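Local coordinates for 4-alpha-glucanotransferase (Aquifex aeolicus, PDB 1TZ7), which belongs to the amylomaltases, or disproportionating enzymes, of the 4-alpha-glucanotransferase family, which are built round a (beta/alpha)8 barrel, at residues 244-249 with 312-317; 276-281 with 331-336. All coordinates share one frame; numbering follows the deposited sequence.

Contact 1: residues 244-249 with 312-317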
loop_
_atom_site.group_PDB
_atom_site.type_symbol
_atom_site.label_atom_id
_atom_site.label_comp_id
_atom_site.label_asym_id
_atom_site.label_seq_id
_atom_site.Cartn_x
_atom_site.Cartn_y
_atom_site.Cartn_z
ATOM N N LEU A 244 22.729 -0.714 -3.205
ATOM C CA LEU A 244 21.852 -0.476 -2.048
ATOM C C LEU A 244 21.271 -1.793 -1.483
ATOM O O LEU A 244 20.532 -1.782 -0.492
ATOM C CB LEU A 244 20.707 0.480 -2.441
ATOM C CG LEU A 244 20.846 1.963 -2.028
ATOM C CD1 LEU A 244 22.274 2.443 -2.070
ATOM C CD2 LEU A 244 19.963 2.836 -2.887
ATOM N N PHE A 245 21.615 -2.913 -2.113
ATOM C CA PHE A 245 21.143 -4.230 -1.677
ATOM C C PHE A 245 22.312 -5.195 -1.521
ATOM O O PHE A 245 23.399 -4.955 -2.052
ATOM C CB PHE A 245 20.137 -4.787 -2.684
ATOM C CG PHE A 245 18.986 -3.882 -2.935
ATOM C CD1 PHE A 245 19.084 -2.853 -3.862
ATOM C CD2 PHE A 245 17.797 -4.036 -2.233
ATOM C CE1 PHE A 245 18.014 -1.998 -4.092
ATOM C CE2 PHE A 245 16.724 -3.184 -2.461
ATOM C CZ PHE A 245 16.835 -2.165 -3.390
ATOM N N LYS A 246 22.089 -6.286 -0.790
ATOM C CA LYS A 246 23.144 -7.265 -0.543
ATOM C C LYS A 246 23.186 -8.281 -1.671
ATOM O O LYS A 246 22.550 -9.326 -1.602
ATOM C CB LYS A 246 22.934 -7.960 0.805
ATOM C CG LYS A 246 23.213 -7.054 2.010
ATOM C CD LYS A 246 23.387 -7.849 3.296
ATOM C CE LYS A 246 23.854 -6.955 4.438
ATOM N NZ LYS A 246 23.760 -7.631 5.757
ATOM N N LEU A 247 23.940 -7.950 -2.718
ATOM C CA LEU A 247 24.105 -8.825 -3.869
ATOM C C LEU A 247 25.567 -9.228 -4.014
ATOM O O LEU A 247 26.458 -8.566 -3.483
ATOM C CB LEU A 247 23.638 -8.118 -5.148
ATOM C CG LEU A 247 22.333 -7.318 -5.060
ATOM C CD1 LEU A 247 22.045 -6.618 -6.389
ATOM C CD2 LEU A 247 21.165 -8.214 -4.661
ATOM N N ASP A 248 25.809 -10.316 -4.739
ATOM C CA ASP A 248 27.167 -10.781 -4.998
ATOM C C ASP A 248 27.709 -10.159 -6.297
ATOM O O ASP A 248 27.148 -9.191 -6.809
ATOM C CB ASP A 248 27.201 -12.323 -5.075
ATOM C CG ASP A 248 26.361 -12.875 -6.216
ATOM O OD1 ASP A 248 26.038 -14.082 -6.184
ATOM O OD2 ASP A 248 25.979 -12.184 -7.178
ATOM N N GLY A 249 28.799 -10.719 -6.818
ATOM C CA GLY A 249 29.446 -10.188 -8.008
ATOM C C GLY A 249 28.551 -10.191 -9.245
ATOM O O GLY A 249 28.678 -9.322 -10.109
ATOM N N GLU A 312 14.870 -1.001 12.866
ATOM C CA GLU A 312 15.697 -1.303 14.041
ATOM C C GLU A 312 16.549 -2.546 13.801
ATOM O O GLU A 312 17.744 -2.545 14.062
ATOM C CB GLU A 312 14.807 -1.512 15.275
ATOM C CG GLU A 312 15.578 -1.597 16.594
ATOM C CD GLU A 312 16.069 -3.009 16.902
ATOM O OE1 GLU A 312 17.179 -3.149 17.470
ATOM O OE2 GLU A 312 15.350 -3.975 16.576
ATOM N N ALA A 313 15.914 -3.607 13.316
ATOM C CA ALA A 313 16.617 -4.836 12.944
ATOM C C ALA A 313 15.752 -5.664 11.995
ATOM O O ALA A 313 14.531 -5.699 12.130
ATOM C CB ALA A 313 16.965 -5.650 14.193
ATOM N N TYR A 314 16.391 -6.328 11.037
ATOM C CA TYR A 314 15.665 -7.091 10.026
ATOM C C TYR A 314 16.147 -8.535 9.957
ATOM O O TYR A 314 17.314 -8.831 10.230
ATOM C CB TYR A 314 15.798 -6.424 8.652
ATOM C CG TYR A 314 17.198 -6.436 8.087
ATOM C CD1 TYR A 314 17.604 -7.434 7.209
ATOM C CD2 TYR A 314 18.115 -5.440 8.423
ATOM C CE1 TYR A 314 18.882 -7.448 6.683
ATOM C CE2 TYR A 314 19.397 -5.445 7.904
ATOM C CZ TYR A 314 19.777 -6.452 7.033
ATOM O OH TYR A 314 21.048 -6.467 6.512
ATOM N N TRP A 315 15.239 -9.428 9.593
ATOM C CA TRP A 315 15.549 -10.840 9.485
ATOM C C TRP A 315 16.216 -11.126 8.133
ATOM O O TRP A 315 15.663 -10.821 7.074
ATOM C CB TRP A 315 14.273 -11.670 9.644
ATOM C CG TRP A 315 14.511 -13.150 9.759
ATOM C CD1 TRP A 315 14.196 -14.102 8.836
ATOM C CD2 TRP A 315 15.101 -13.846 10.864
ATOM N NE1 TRP A 315 14.556 -15.346 9.295
ATOM C CE2 TRP A 315 15.116 -15.217 10.539
ATOM C CE3 TRP A 315 15.625 -13.449 12.102
ATOM C CZ2 TRP A 315 15.631 -16.189 11.401
ATOM C CZ3 TRP A 315 16.138 -14.423 12.958
ATOM C CH2 TRP A 315 16.135 -15.769 12.600
ATOM N N GLU A 316 17.407 -11.707 8.190
ATOM C CA GLU A 316 18.236 -11.921 7.012
ATOM C C GLU A 316 18.573 -13.417 6.869
ATOM O O GLU A 316 19.189 -13.998 7.751
ATOM C CB GLU A 316 19.526 -11.118 7.153
ATOM C CG GLU A 316 20.475 -11.229 5.983
ATOM C CD GLU A 316 21.763 -10.462 6.210
ATOM O OE1 GLU A 316 21.807 -9.255 5.886
ATOM O OE2 GLU A 316 22.728 -11.062 6.717
ATOM N N VAL A 317 18.168 -14.023 5.746
ATOM C CA VAL A 317 18.426 -15.456 5.503
ATOM C C VAL A 317 19.230 -15.676 4.189
ATOM O O VAL A 317 18.983 -15.020 3.190
ATOM C CB VAL A 317 17.089 -16.286 5.452
ATOM C CG1 VAL A 317 15.996 -15.609 6.277
ATOM C CG2 VAL A 317 16.624 -16.498 4.013
#

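Contact 2: residues 276-281 with 331-336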
loop_
_atom_site.group_PDB
_atom_site.type_symbol
_atom_site.label_atom_id
_atom_site.label_comp_id
_atom_site.label_asym_id
_atom_site.label_seq_id
_atom_site.Cartn_x
_atom_site.Cartn_y
_atom_site.Cartn_z
ATOM N N TYR A 276 18.469 -4.897 2.277
ATOM C CA TYR A 276 19.250 -3.692 2.089
ATOM C C TYR A 276 20.670 -3.890 2.620
ATOM O O TYR A 276 20.872 -4.489 3.674
ATOM C CB TYR A 276 18.589 -2.512 2.815
ATOM C CG TYR A 276 17.285 -2.031 2.184
ATOM C CD1 TYR A 276 16.137 -1.880 2.951
ATOM C CD2 TYR A 276 17.214 -1.719 0.825
ATOM C CE1 TYR A 276 14.941 -1.436 2.387
ATOM C CE2 TYR A 276 16.025 -1.275 0.249
ATOM C CZ TYR A 276 14.890 -1.136 1.040
ATOM O OH TYR A 276 13.701 -0.692 0.482
ATOM N N ASN A 277 21.648 -3.387 1.876
ATOM C CA ASN A 277 22.964 -3.111 2.428
ATOM C C ASN A 277 22.964 -1.746 3.118
ATOM O O ASN A 277 23.314 -0.736 2.515
ATOM C CB ASN A 277 24.016 -3.134 1.323
ATOM C CG ASN A 277 25.427 -3.093 1.865
ATOM O OD1 ASN A 277 25.894 -4.043 2.472
ATOM N ND2 ASN A 277 26.108 -1.993 1.646
ATOM N N TRP A 278 22.567 -1.729 4.384
ATOM C CA TRP A 278 22.257 -0.481 5.084
ATOM C C TRP A 278 23.485 0.405 5.266
ATOM O O TRP A 278 23.367 1.626 5.371
ATOM C CB TRP A 278 21.611 -0.771 6.436
ATOM C CG TRP A 278 20.124 -0.919 6.352
ATOM C CD1 TRP A 278 19.412 -2.078 6.439
ATOM C CD2 TRP A 278 19.168 0.124 6.157
ATOM N NE1 TRP A 278 18.068 -1.819 6.312
ATOM C CE2 TRP A 278 17.890 -0.474 6.139
ATOM C CE3 TRP A 278 19.257 1.511 5.997
ATOM C CZ2 TRP A 278 16.717 0.266 5.969
ATOM C CZ3 TRP A 278 18.081 2.246 5.829
ATOM C CH2 TRP A 278 16.838 1.622 5.817
ATOM N N GLU A 279 24.660 -0.203 5.300
ATOM C CA GLU A 279 25.886 0.561 5.448
ATOM C C GLU A 279 26.130 1.445 4.206
ATOM O O GLU A 279 26.730 2.513 4.308
ATOM C CB GLU A 279 27.083 -0.369 5.726
ATOM C CG GLU A 279 27.954 -0.678 4.525
ATOM C CD GLU A 279 29.119 -1.594 4.876
ATOM O OE1 GLU A 279 28.880 -2.652 5.503
ATOM O OE2 GLU A 279 30.273 -1.253 4.528
ATOM N N GLU A 280 25.640 0.998 3.048
ATOM C CA GLU A 280 25.711 1.801 1.818
ATOM C C GLU A 280 24.689 2.952 1.814
ATOM O O GLU A 280 24.944 4.011 1.248
ATOM C CB GLU A 280 25.494 0.919 0.590
ATOM C CG GLU A 280 25.983 1.541 -0.715
ATOM C CD GLU A 280 27.503 1.636 -0.794
ATOM O OE1 GLU A 280 28.004 2.556 -1.468
ATOM O OE2 GLU A 280 28.191 0.791 -0.184
ATOM N N HIS A 281 23.537 2.734 2.438
ATOM C CA HIS A 281 22.517 3.788 2.545
ATOM C C HIS A 281 23.009 4.909 3.415
ATOM O O HIS A 281 22.852 6.070 3.079
ATOM C CB HIS A 281 21.188 3.204 3.061
ATOM C CG HIS A 281 20.686 2.103 2.211
ATOM N ND1 HIS A 281 19.911 2.319 1.101
ATOM C CD2 HIS A 281 20.918 0.776 2.253
ATOM C CE1 HIS A 281 19.665 1.161 0.514
ATOM N NE2 HIS A 281 20.264 0.214 1.195
ATOM N N LYS A 331 21.050 -5.658 12.787
ATOM C CA LYS A 331 20.703 -4.288 13.173
ATOM C C LYS A 331 20.773 -3.355 11.971
ATOM O O LYS A 331 21.713 -3.413 11.187
ATOM C CB LYS A 331 21.642 -3.787 14.280
ATOM C CG LYS A 331 21.523 -4.562 15.605
ATOM C CD LYS A 331 20.271 -4.161 16.382
ATOM C CE LYS A 331 20.159 -4.926 17.704
ATOM N NZ LYS A 331 18.762 -5.376 17.982
ATOM N N ALA A 332 19.755 -2.505 11.832
ATOM C CA ALA A 332 19.746 -1.442 10.828
ATOM C C ALA A 332 19.832 -0.068 11.526
ATOM O O ALA A 332 19.504 0.051 12.698
ATOM C CB ALA A 332 18.466 -1.533 9.983
ATOM N N PRO A 333 20.267 0.957 10.795
ATOM C CA PRO A 333 20.554 2.266 11.394
ATOM C C PRO A 333 19.314 3.174 11.463
ATOM O O PRO A 333 19.309 4.251 10.880
ATOM C CB PRO A 333 21.593 2.849 10.441
ATOM C CG PRO A 333 21.208 2.298 9.088
ATOM C CD PRO A 333 20.524 0.951 9.344
ATOM N N GLY A 334 18.287 2.728 12.176
ATOM C CA GLY A 334 17.015 3.422 12.214
ATOM C C GLY A 334 17.117 4.788 12.863
ATOM O O GLY A 334 16.497 5.747 12.403
ATOM N N LYS A 335 17.900 4.880 13.934
ATOM C CA LYS A 335 18.079 6.144 14.647
ATOM C C LYS A 335 18.667 7.218 13.721
ATOM O O LYS A 335 18.196 8.349 13.693
ATOM C CB LYS A 335 18.985 5.950 15.870
ATOM C CG LYS A 335 18.225 5.604 17.169
ATOM C CD LYS A 335 18.451 4.149 17.595
ATOM C CE LYS A 335 19.716 3.996 18.426
ATOM N NZ LYS A 335 19.480 4.333 19.857
ATOM N N THR A 336 19.694 6.847 12.962
ATOM C CA THR A 336 20.346 7.782 12.043
ATOM C C THR A 336 19.440 8.131 10.865
ATOM O O THR A 336 19.403 9.275 10.422
ATOM C CB THR A 336 21.691 7.197 11.523
ATOM O OG1 THR A 336 21.774 5.804 11.827
ATOM C CG2 THR A 336 22.860 7.796 12.260
#

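Contact 1: residues 244-249 with 312-317
Beside the barrel lies a small antiparallel sheet, and here Lys246, in the loop that leads into its strand 255-259, reaches across to Tyr314 and Glu316 of strand 313-318. The backbones stay well apart, so the joint is made by the ends of three side chains. Lys246 NZ forms a salt bridge with Glu316 OE1 at 2.5 Å, a short bond, coming in on the syn side, where the other carboxylate oxygen lies. Glu316 OE1 also accepts a hydrogen bond from Tyr314 OH over 3.0 Å, this time from its anti side and 31° out of the carboxylate plane. One oxygen is therefore gripped by two donors, and Glu316 OE2 has its own salt bridge to Arg328, which ought to favour a charged carboxylate in this buried place. Lys246 NZ comes within 3.0 Å of Tyr314 OH and stands at the edge of the phenol ring, near its plane, so the ammonium does not lie over the aromatic face. The Lys246 chain leaves the loop with CG anti to the carbonyl carbon (chi1 -71°), then runs extended and crosses Glu316 at about a right angle, with Lys246 CE 3.5 Å from Tyr314 OH. At its root Lys246 is the centre of an inverse gamma turn, closed by a weak hydrogen bond from Leu247 N to Phe245 O. The Lys246 backbone is hydrogen-bonded to Leu254 and Val275, Phe255 of strand 255-259 touches both Lys246 and Glu316, and on the far side of strand 313-318 Tyr314 pairs with Val330 of strand 328-331.

Contact 2: residues 276-281 with 331-336
Trp278, in the first turn of helix 278-283, packs its indole against Ala332 and Pro333, the two residues that lead into helix 334-344. This is the dense part of the contact. The methyl of Ala332 sits over one face of the pyrrole half: Ala332 CB is 3.8 Å from the centroid of the Trp278 five-membered ring and 15° off its normal, a clear CH-pi contact. Pro333 comes in obliquely from the same side, its CD and CG meeting the corner of the indole formed by CB, CG, CD2 and CE3. Pro333 CD rests 3.6 Å from Trp278 CB, and Pro333 CG 3.7 Å from Trp278 CE3. With CG beside the backbone N and roughly anti to the carbonyl carbon (chi1 -87°), the Trp278 indole swings off its helix toward the other segment. On the opposite face Tyr276 CB lies near the rim, 3.6 Å above the Trp278 ring plane. The ring of Trp289 also meets the indole, the two planes turned by only about 10°. Both segments are helix beginnings: Asn277 and Pro333 occupy the N-cap positions, and Pro333 is also the centre of an inverse gamma turn, with a weak hydrogen bond of 3.0 Å from Gly334 N to Ala332 O. Away from the indole the packing soon thins. Thr336, on the exposed side, turns back on its own segment, where Thr336 OG1 donates to Pro333 O at 3.1 Å from well above the carbonyl plane. Pro333 and Thr336 still brush Glu282 of helix 278-283. Exposed Lys331 turns its CB away from segment 276-281 and carries its NZ to a salt bridge with Glu312.

In the fold
The two contacts are neighbours, their centres about 10 Å apart, and their segments alternate along the chain. Contact 1 is buried and polar, a cluster of charge and hydroxyl between strand 313-318 and the loop that enters the sheet; contact 2 is apolar, made where two helices begin, and is buried on its indole side but reaches solvent beyond. Strand 313-318 and strand 328-331 are adjacent in that sheet, so 312-317 and 331-336 are tied directly, through backbone hydrogen bonding between Glu312 and Ala332. The other two segments meet as well: Phe245 packs on Tyr276, and Leu244 O is probably hydrogen-bonded to His281 NE2.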